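Local coordinates for protein epsin-2 (Saccharomyces cerevisiae, PDB 6ENR) that binds phosphoinositide-rich membranes, including those carrying PtdIns(4,5)P2, through its epsin N-terminal homology (ENTH) domain, and is required for endocytosis and actin localization, at residues 44-49 with 81-86; 90-95 with 131-136. All blocks are in the same frame, centred on the assembly; numbering follows the deposited sequence.

Interaction 1: residues 44-49 with 81-86; sequences QRSYDS and DYLVRF
Tyr47 and Phe86 meet where two helices of the all-helical ENTH superhelix run out: a type I beta turn, Arg45 to Asp48, follows helix 36-45, and Phe86 closes helix 70-86. The polar part of the contact is Tyr47 OH, 3.2 Å from the carbonyl oxygen Phe86 O, which lies at the edge of the tyrosine ring and near its plane. This is a possible hydrogen bond, as the single hydroxyl proton has another acceptor within reach. With CG beside the backbone N (chi1 -70°), the phenol reaches across to the helix end, while Gln44 O, from the preceding helix, lies at the ring edge and in its plane.

The apolar part is looser. Ser46 CB faces Leu83 CD2 at 4.3 Å, and Leu83 also packs against Ile55, Met56 and Leu59 of helix 49-63. Ser46 OG, in this buried position, is held by Ala43 O and Ser88 N, which ties the turn to the residue just ahead of helix 89-97.

Within 81-86 an aromatic pair and a charged network accompany the contact. Phe86 CD2 sits 3.4 Å above the centre of the Tyr82 ring. Arg85 bridges to Glu142 through NE, while its NH1 forms a salt bridge with Asp81 OD1 (2.7 Å). Arg85 NH1 also donates to Asp81 O at 2.9 Å; this oxygen is in the guanidinium plane although NH1 stands above the carbonyl plane.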
# COMPACT_ATOMS: atom_id res chain seq x y z
N GLN A 44 2.55 -9.30 -9.60
CA GLN A 44 3.17 -10.51 -10.10
C GLN A 44 4.44 -10.93 -9.37
O GLN A 44 4.69 -12.12 -9.06
CB GLN A 44 3.47 -10.40 -11.55
CG GLN A 44 2.24 -10.38 -12.45
CD GLN A 44 1.00 -11.16 -11.99
OE1 GLN A 44 1.01 -12.41 -11.77
NE2 GLN A 44 -0.13 -10.42 -11.89
N ARG A 45 5.23 -9.94 -9.08
CA ARG A 45 6.51 -10.18 -8.40
C ARG A 45 6.36 -10.61 -6.96
O ARG A 45 7.25 -11.30 -6.39
CB ARG A 45 7.36 -8.94 -8.50
CG ARG A 45 7.76 -8.61 -9.92
CD ARG A 45 8.75 -7.51 -9.92
NE ARG A 45 8.89 -6.78 -11.17
CZ ARG A 45 10.01 -6.16 -11.58
NH1 ARG A 45 11.13 -6.17 -10.86
NH2 ARG A 45 9.99 -5.48 -12.73
N SER A 46 5.22 -10.23 -6.35
CA SER A 46 4.95 -10.57 -4.96
C SER A 46 4.87 -12.08 -4.72
O SER A 46 5.03 -12.51 -3.59
CB SER A 46 3.65 -9.87 -4.51
OG SER A 46 2.51 -10.48 -5.09
N TYR A 47 4.68 -12.88 -5.79
CA TYR A 47 4.69 -14.34 -5.72
C TYR A 47 6.09 -14.97 -5.58
O TYR A 47 6.20 -16.16 -5.25
CB TYR A 47 4.00 -14.90 -6.93
CG TYR A 47 2.52 -14.63 -6.88
CD1 TYR A 47 1.64 -15.50 -6.21
CD2 TYR A 47 1.98 -13.47 -7.44
CE1 TYR A 47 0.28 -15.21 -6.10
CE2 TYR A 47 0.60 -13.21 -7.38
CZ TYR A 47 -0.23 -14.05 -6.70
OH TYR A 47 -1.58 -13.72 -6.68
N ASP A 48 7.13 -14.15 -5.70
CA ASP A 48 8.50 -14.58 -5.48
C ASP A 48 8.95 -14.08 -4.14
O ASP A 48 8.84 -12.93 -3.84
CB ASP A 48 9.36 -14.01 -6.61
CG ASP A 48 10.88 -14.33 -6.47
OD1 ASP A 48 11.44 -15.13 -7.21
OD2 ASP A 48 11.54 -13.73 -5.63
N SER A 49 9.52 -14.96 -3.35
CA SER A 49 9.77 -14.65 -1.95
C SER A 49 10.83 -13.51 -1.77
O SER A 49 10.73 -12.72 -0.85
CB SER A 49 10.12 -15.96 -1.20
OG SER A 49 11.31 -16.44 -1.76
N ASP A 81 -3.29 -1.82 -1.09
CA ASP A 81 -4.65 -2.06 -1.45
C ASP A 81 -4.71 -2.97 -2.68
O ASP A 81 -5.54 -3.89 -2.72
CB ASP A 81 -5.37 -0.71 -1.77
CG ASP A 81 -6.89 -0.77 -1.56
OD1 ASP A 81 -7.33 -1.48 -0.65
OD2 ASP A 81 -7.64 -0.06 -2.26
N TYR A 82 -3.83 -2.75 -3.67
CA TYR A 82 -3.77 -3.56 -4.88
C TYR A 82 -3.22 -4.96 -4.55
O TYR A 82 -3.80 -5.95 -4.93
CB TYR A 82 -2.93 -2.88 -5.97
CG TYR A 82 -3.07 -3.51 -7.31
CD1 TYR A 82 -4.07 -3.07 -8.20
CD2 TYR A 82 -2.22 -4.51 -7.73
CE1 TYR A 82 -4.22 -3.65 -9.48
CE2 TYR A 82 -2.39 -5.12 -8.95
CZ TYR A 82 -3.41 -4.65 -9.82
OH TYR A 82 -3.56 -5.26 -10.99
N LEU A 83 -2.13 -5.03 -3.79
CA LEU A 83 -1.54 -6.31 -3.47
C LEU A 83 -2.46 -7.24 -2.69
O LEU A 83 -2.44 -8.48 -2.87
CB LEU A 83 -0.22 -6.09 -2.72
CG LEU A 83 0.93 -5.49 -3.49
CD1 LEU A 83 2.09 -5.32 -2.54
CD2 LEU A 83 1.31 -6.26 -4.73
N VAL A 84 -3.21 -6.72 -1.75
CA VAL A 84 -4.09 -7.60 -0.99
C VAL A 84 -5.17 -8.30 -1.82
O VAL A 84 -5.62 -9.39 -1.47
CB VAL A 84 -4.71 -6.92 0.23
CG1 VAL A 84 -3.64 -6.44 1.20
CG2 VAL A 84 -5.74 -5.92 -0.14
N ARG A 85 -5.51 -7.70 -2.96
CA ARG A 85 -6.42 -8.36 -3.94
C ARG A 85 -5.76 -9.15 -5.02
O ARG A 85 -6.18 -10.29 -5.30
CB ARG A 85 -7.26 -7.29 -4.61
CG ARG A 85 -7.94 -6.38 -3.69
CD ARG A 85 -8.42 -5.14 -4.44
NE ARG A 85 -9.55 -4.52 -3.77
CZ ARG A 85 -9.49 -3.77 -2.69
NH1 ARG A 85 -8.33 -3.49 -2.12
NH2 ARG A 85 -10.62 -3.28 -2.15
N PHE A 86 -4.65 -8.63 -5.58
CA PHE A 86 -4.01 -9.23 -6.75
C PHE A 86 -2.65 -9.89 -6.54
O PHE A 86 -2.20 -10.63 -7.43
CB PHE A 86 -3.88 -8.19 -7.83
CG PHE A 86 -5.22 -7.66 -8.25
CD1 PHE A 86 -6.09 -8.46 -8.96
CD2 PHE A 86 -5.64 -6.43 -7.81
CE1 PHE A 86 -7.38 -8.01 -9.22
CE2 PHE A 86 -6.88 -5.96 -8.10
CZ PHE A 86 -7.76 -6.74 -8.80

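Interaction 2: residues 90-95 with 131-136; sequences NCVLWC and SLLNDE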
# COMPACT_ATOMS: atom_id res chain seq x y z
N ASN A 90 0.69 -13.96 0.85
CA ASN A 90 1.63 -13.39 1.83
C ASN A 90 1.49 -11.88 2.06
O ASN A 90 1.81 -11.41 3.17
CB ASN A 90 3.08 -13.73 1.47
CG ASN A 90 3.34 -15.24 1.37
OD1 ASN A 90 4.11 -15.71 0.49
ND2 ASN A 90 2.76 -16.00 2.29
N CYS A 91 1.03 -11.14 1.05
CA CYS A 91 0.68 -9.70 1.22
C CYS A 91 -0.41 -9.41 2.24
O CYS A 91 -0.29 -8.51 3.09
CB CYS A 91 0.27 -9.05 -0.11
SG CYS A 91 1.56 -9.24 -1.38
N VAL A 92 -1.35 -10.31 2.25
CA VAL A 92 -2.40 -10.28 3.25
C VAL A 92 -1.87 -10.61 4.63
O VAL A 92 -2.17 -9.90 5.58
CB VAL A 92 -3.57 -11.22 2.90
CG1 VAL A 92 -4.70 -10.97 3.85
CG2 VAL A 92 -4.06 -11.00 1.49
N LEU A 93 -1.10 -11.69 4.73
CA LEU A 93 -0.53 -12.09 6.00
C LEU A 93 0.33 -11.03 6.56
O LEU A 93 0.30 -10.79 7.78
CB LEU A 93 0.27 -13.37 5.84
CG LEU A 93 -0.54 -14.60 5.53
CD1 LEU A 93 0.39 -15.75 5.19
CD2 LEU A 93 -1.44 -14.91 6.76
N TRP A 94 1.15 -10.38 5.68
CA TRP A 94 1.94 -9.22 6.10
C TRP A 94 1.09 -8.11 6.76
O TRP A 94 1.47 -7.55 7.81
CB TRP A 94 2.83 -8.67 4.94
CG TRP A 94 3.78 -7.55 5.40
CD1 TRP A 94 5.12 -7.67 5.75
CD2 TRP A 94 3.45 -6.17 5.57
NE1 TRP A 94 5.61 -6.45 6.17
CE2 TRP A 94 4.62 -5.50 6.01
CE3 TRP A 94 2.28 -5.40 5.32
CZ2 TRP A 94 4.64 -4.13 6.29
CZ3 TRP A 94 2.30 -4.02 5.61
CH2 TRP A 94 3.47 -3.40 6.07
N CYS A 95 -0.03 -7.77 6.13
CA CYS A 95 -0.91 -6.69 6.68
C CYS A 95 -1.49 -7.09 8.05
O CYS A 95 -1.52 -6.29 9.06
CB CYS A 95 -2.05 -6.32 5.73
SG CYS A 95 -1.59 -5.60 4.16
N SER A 131 -11.13 -2.27 7.01
CA SER A 131 -12.41 -2.90 6.88
C SER A 131 -12.38 -4.22 6.07
O SER A 131 -12.99 -5.22 6.49
CB SER A 131 -13.42 -1.92 6.31
OG SER A 131 -14.51 -2.63 5.75
N LEU A 132 -11.71 -4.16 4.92
CA LEU A 132 -11.50 -5.26 4.01
C LEU A 132 -10.75 -6.39 4.72
O LEU A 132 -11.15 -7.56 4.67
CB LEU A 132 -10.69 -4.76 2.77
CG LEU A 132 -10.43 -5.92 1.77
CD1 LEU A 132 -11.69 -6.56 1.20
CD2 LEU A 132 -9.61 -5.45 0.60
N LEU A 133 -9.68 -6.03 5.41
CA LEU A 133 -8.86 -7.03 6.05
C LEU A 133 -9.66 -7.81 7.10
O LEU A 133 -9.51 -9.04 7.22
CB LEU A 133 -7.60 -6.43 6.63
CG LEU A 133 -6.61 -6.07 5.50
CD1 LEU A 133 -5.58 -5.13 6.04
CD2 LEU A 133 -5.94 -7.29 4.92
N ASN A 134 -10.48 -7.08 7.86
CA ASN A 134 -11.31 -7.65 8.90
C ASN A 134 -12.49 -8.49 8.36
O ASN A 134 -12.99 -9.31 9.08
CB ASN A 134 -11.85 -6.55 9.85
CG ASN A 134 -10.83 -6.07 10.87
OD1 ASN A 134 -9.92 -6.76 11.22
ND2 ASN A 134 -11.02 -4.88 11.37
N ASP A 135 -12.91 -8.24 7.11
CA ASP A 135 -14.00 -9.00 6.46
C ASP A 135 -13.35 -10.04 5.58
O ASP A 135 -13.27 -9.96 4.32
CB ASP A 135 -14.92 -8.04 5.68
CG ASP A 135 -16.10 -8.74 5.00
OD1 ASP A 135 -16.18 -9.97 4.96
OD2 ASP A 135 -16.94 -8.03 4.43
N GLU A 136 -12.84 -11.05 6.25
CA GLU A 136 -12.16 -12.13 5.55
C GLU A 136 -12.98 -12.82 4.39
O GLU A 136 -12.38 -13.18 3.38
CB GLU A 136 -11.69 -13.18 6.54
CG GLU A 136 -10.54 -12.72 7.43
CD GLU A 136 -9.73 -13.86 8.05
OE1 GLU A 136 -9.71 -15.01 7.54
OE2 GLU A 136 -9.09 -13.61 9.05
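Leu133, in the last turn of helix 120-134, points its side chain at Val92 and Cys95 of helix 89-97, and its two methyls make the whole contact between the segments. CB leaves the backbone toward the opposing helix but touches nothing on it. With CG beside the backbone N (chi1 -73°), the branch point comes closer, still 4.6 Å from Cys95 CB, and the real contact begins one bond further on. There the methyls divide the work. CD1 rests against Cys95 CB at 3.7 Å, a close van der Waals approach. CD2 bridges the one-turn interval between the two partners, with Cys95 CB 4.1 Å away and Val92 CG1 at 4.0 Å.

Val92 presents CG1 anti to its own backbone N (chi1 -171°), and its side chain and that of Leu133 slide past each other in opposite directions. Cys95 offers its CB rather than its sulfur to the leucine; SG instead belongs to the side of the helix that faces helix 70-86, where the cysteine packs on Leu80 and Val84. All three touching residues are buried, and no hydrogen bond joins the segments.

Two further helices flank the contact. Phe99 and Ile102 of helix 99-105 lie against Leu133, and Leu139 and Arg143 of helix 136-144 lie against Val92. Arg96 NH2 bonds Leu133 O, a polar tie next to the apolar one, and Asp135 then acts as N-cap of the following helix while also pairing with Arg138. The contact thus joins helices 89-97 and 120-134, which helix 99-105 separates in the chain, by apolar helix-to-helix packing in the interior of the ENTH superhelix of alpha helices.

Interaction 1 closes before interaction 2 opens along the chain, and their centres lie 12 Å apart within one ENTH domain. The consecutive helices 70-86 and 89-97 join them, each supplying one segment. The two contacts touch directly: Val84 CG1 packs 3.7 Å from Cys95 SG, and Ser46 CB lies 3.8 Å from Cys91 SG, so the two cysteines face the first contact. Further round helix 70-86, Arg85 NH1 comes within 3.6 Å of Leu132 CD2. Interaction 1 is partly buried with a polar edge, whereas interaction 2 is buried and apolar; together they connect helices 36-45, 70-86, 89-97 and 120-134, with 70-86 touching both 36-45 and 120-134.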